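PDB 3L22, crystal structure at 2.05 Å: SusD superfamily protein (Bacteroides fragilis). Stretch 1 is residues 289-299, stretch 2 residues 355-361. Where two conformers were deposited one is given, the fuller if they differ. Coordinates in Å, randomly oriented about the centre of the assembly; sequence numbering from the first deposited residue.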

# COMPACT_ATOMS: atom_id res chain seq x y z
N PRO A 289 -4.77 18.28 -18.11
CA PRO A 289 -6.20 18.56 -18.37
C PRO A 289 -7.16 17.35 -18.46
O PRO A 289 -8.28 17.47 -17.94
CB PRO A 289 -6.16 19.42 -19.64
CG PRO A 289 -4.90 20.21 -19.49
CD PRO A 289 -3.91 19.23 -18.85
N ASP A 290 -6.74 16.19 -18.96
CA ASP A 290 -7.61 15.01 -18.94
C ASP A 290 -7.84 14.37 -17.57
O ASP A 290 -8.69 13.51 -17.42
CB ASP A 290 -7.11 13.95 -19.92
CG ASP A 290 -7.21 14.40 -21.40
OD1 ASP A 290 -7.61 15.55 -21.71
OD2 ASP A 290 -6.92 13.54 -22.26
N TYR A 291 -7.09 14.79 -16.56
CA TYR A 291 -7.18 14.25 -15.25
C TYR A 291 -7.51 15.35 -14.26
O TYR A 291 -7.25 15.23 -13.09
CB TYR A 291 -5.86 13.48 -14.95
CG TYR A 291 -5.69 12.39 -15.99
CD1 TYR A 291 -6.28 11.16 -15.84
CD2 TYR A 291 -5.00 12.65 -17.18
CE1 TYR A 291 -6.20 10.20 -16.86
CE2 TYR A 291 -4.89 11.71 -18.18
CZ TYR A 291 -5.49 10.48 -18.01
OH TYR A 291 -5.37 9.55 -19.01
N SER A 292 -8.10 16.45 -14.75
CA SER A 292 -8.63 17.48 -13.91
C SER A 292 -9.91 18.06 -14.47
O SER A 292 -10.23 19.19 -14.23
CB SER A 292 -7.59 18.58 -13.70
OG SER A 292 -7.16 19.10 -14.92
N LEU A 293 -10.71 17.24 -15.13
CA LEU A 293 -11.93 17.71 -15.76
C LEU A 293 -12.95 18.13 -14.68
O LEU A 293 -13.16 17.43 -13.69
CB LEU A 293 -12.51 16.60 -16.62
CG LEU A 293 -11.69 16.18 -17.83
CD1 LEU A 293 -12.20 14.81 -18.35
CD2 LEU A 293 -11.68 17.28 -18.90
N ALA A 294 -13.55 19.29 -14.88
CA ALA A 294 -14.45 19.88 -13.90
C ALA A 294 -15.64 18.95 -13.58
O ALA A 294 -16.18 19.00 -12.46
CB ALA A 294 -14.96 21.33 -14.42
N THR A 295 -16.06 18.11 -14.53
CA THR A 295 -17.18 17.22 -14.29
C THR A 295 -16.74 15.79 -13.91
O THR A 295 -17.58 14.90 -13.82
CB THR A 295 -18.04 17.11 -15.54
OG1 THR A 295 -17.19 16.70 -16.60
CG2 THR A 295 -18.72 18.47 -15.91
N ASP A 296 -15.44 15.54 -13.72
CA ASP A 296 -14.96 14.25 -13.21
C ASP A 296 -15.41 14.15 -11.75
O ASP A 296 -15.16 15.05 -10.97
CB ASP A 296 -13.42 14.22 -13.33
CG ASP A 296 -12.76 12.87 -12.95
OD1 ASP A 296 -13.13 12.22 -11.95
OD2 ASP A 296 -11.73 12.53 -13.62
N LYS A 297 -16.03 13.04 -11.37
CA LYS A 297 -16.51 12.84 -9.97
C LYS A 297 -15.43 12.99 -8.91
O LYS A 297 -15.72 13.47 -7.83
CB LYS A 297 -17.18 11.47 -9.82
CG LYS A 297 -18.50 11.34 -10.59
CD LYS A 297 -19.18 9.98 -10.28
CE LYS A 297 -20.32 9.65 -11.23
NZ LYS A 297 -20.63 8.16 -11.19
N ARG A 298 -14.20 12.56 -9.23
CA ARG A 298 -13.09 12.62 -8.33
C ARG A 298 -12.59 14.06 -8.12
O ARG A 298 -12.17 14.42 -7.02
CB ARG A 298 -11.99 11.73 -8.86
CG ARG A 298 -12.41 10.26 -8.96
CD ARG A 298 -11.52 9.43 -9.85
NE ARG A 298 -11.57 9.89 -11.24
CZ ARG A 298 -11.07 9.21 -12.26
NH1 ARG A 298 -10.46 8.04 -12.09
NH2 ARG A 298 -11.14 9.73 -13.49
N ILE A 299 -12.67 14.87 -9.17
CA ILE A 299 -12.33 16.28 -9.12
C ILE A 299 -13.39 17.02 -8.29
O ILE A 299 -13.04 17.72 -7.33
CB ILE A 299 -12.15 16.87 -10.55
CG1 ILE A 299 -10.99 16.15 -11.29
CG2 ILE A 299 -11.98 18.42 -10.54
CD1 ILE A 299 -9.66 16.10 -10.58
N VAL A 355 -13.09 1.76 -15.20
CA VAL A 355 -12.71 2.62 -14.09
C VAL A 355 -12.94 4.09 -14.46
O VAL A 355 -13.59 4.81 -13.68
CB VAL A 355 -11.28 2.38 -13.63
CG1 VAL A 355 -10.86 3.41 -12.54
CG2 VAL A 355 -11.14 0.91 -13.12
N ARG A 356 -12.45 4.52 -15.62
CA ARG A 356 -12.59 5.93 -15.98
C ARG A 356 -14.06 6.31 -16.16
O ARG A 356 -14.48 7.38 -15.73
CB ARG A 356 -11.79 6.26 -17.25
CG ARG A 356 -11.83 7.74 -17.68
CD ARG A 356 -10.87 8.04 -18.84
NE ARG A 356 -10.93 9.45 -19.23
CZ ARG A 356 -10.26 10.44 -18.63
NH1 ARG A 356 -9.43 10.22 -17.63
NH2 ARG A 356 -10.41 11.69 -19.06
N GLY A 357 -14.82 5.44 -16.81
CA GLY A 357 -16.26 5.66 -17.02
C GLY A 357 -17.09 5.77 -15.75
O GLY A 357 -18.16 6.37 -15.76
N ARG A 358 -16.62 5.19 -14.66
CA ARG A 358 -17.28 5.39 -13.38
C ARG A 358 -17.28 6.87 -12.96
O ARG A 358 -18.28 7.34 -12.37
CB ARG A 358 -16.75 4.43 -12.32
CG ARG A 358 -17.51 4.48 -10.98
CD ARG A 358 -16.86 5.36 -9.95
NE ARG A 358 -15.53 4.92 -9.52
CZ ARG A 358 -15.26 4.12 -8.48
NH1 ARG A 358 -16.24 3.58 -7.75
NH2 ARG A 358 -13.99 3.85 -8.17
N SER A 359 -16.20 7.59 -13.29
CA SER A 359 -16.04 8.98 -12.86
C SER A 359 -16.20 10.05 -13.95
O SER A 359 -16.46 11.21 -13.63
CB SER A 359 -14.68 9.13 -12.18
OG SER A 359 -14.61 8.37 -10.98
N VAL A 360 -15.98 9.67 -15.22
CA VAL A 360 -15.91 10.61 -16.36
C VAL A 360 -16.90 10.15 -17.41
O VAL A 360 -16.79 9.06 -17.89
CB VAL A 360 -14.48 10.65 -17.00
CG1 VAL A 360 -14.43 11.55 -18.26
CG2 VAL A 360 -13.40 11.14 -15.96
N ASP A 361 -17.85 10.98 -17.78
CA ASP A 361 -18.79 10.65 -18.87
C ASP A 361 -18.11 10.47 -20.24
O ASP A 361 -17.47 11.39 -20.75
CB ASP A 361 -19.81 11.77 -18.99
CG ASP A 361 -20.84 11.53 -20.10
OD1 ASP A 361 -21.32 10.39 -20.29
OD2 ASP A 361 -21.17 12.52 -20.77
O HOH W 1 -18.50 13.27 -16.66

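Every hydrogen bond that passes directly between these two stretches ends on a main-chain carbonyl, and no side-chain acceptor takes part. The carboxylate of Asp296 makes its hydrogen bonds within its own stretch, though it also packs against Ser359 and Val360. It sits at the N-cap of the helix that begins at Lys297, where OD1 accepts from Arg298 N at 2.9 Å, and its carboxylate also grips the Arg298 guanidinium, with Arg298 NE to Asp296 OD1 and Arg298 NH2 to Asp296 OD2 both at 2.9 Å. One residue thus caps the helix and fixes the arginine that packs against the other stretch.

The backbones come closest where this helix start meets the end of stretch 2. Ser359 O receives Lys297 N at 2.9 Å with a nearly straight geometry, and Asp296 CA lies 3.4 Å from the same oxygen in a CA-H...O contact. An amide in the first turn of a helix has no earlier carbonyl of that helix to bond, so a carbonyl from elsewhere can serve it. The extended Lys297 side chain reaches one residue further back, NZ donating to Arg358 O at 2.8 Å.

The braced Arg298 then acts as a packing surface: Ser359 CB lies over one face of its guanidinium, 3.3 Å from Arg298 NE, while Val360 CG2 approaches Arg298 NH2 at 3.6 Å.

Away from the Lys297-Ser359 bond, Arg356 reaches the 3-10 segment. Its NH2 donates to Asp290 O at 3.0 Å and its NH1 weakly to the same Asp290 O at 3.4 Å, so a single arginine anchors that segment through its main chain. Tyr291 CE1 approaches Arg356 NH1 at 3.3 Å. Leu293 CD1 packs 3.7 Å from Arg356 NH2 and meets Val360 CG1 at 4.0 Å, an apolar side-chain pair. A water accepts from Asp361 N at 2.6 Å and donates weakly to Thr295 O at 3.4 Å, bridging the stretches.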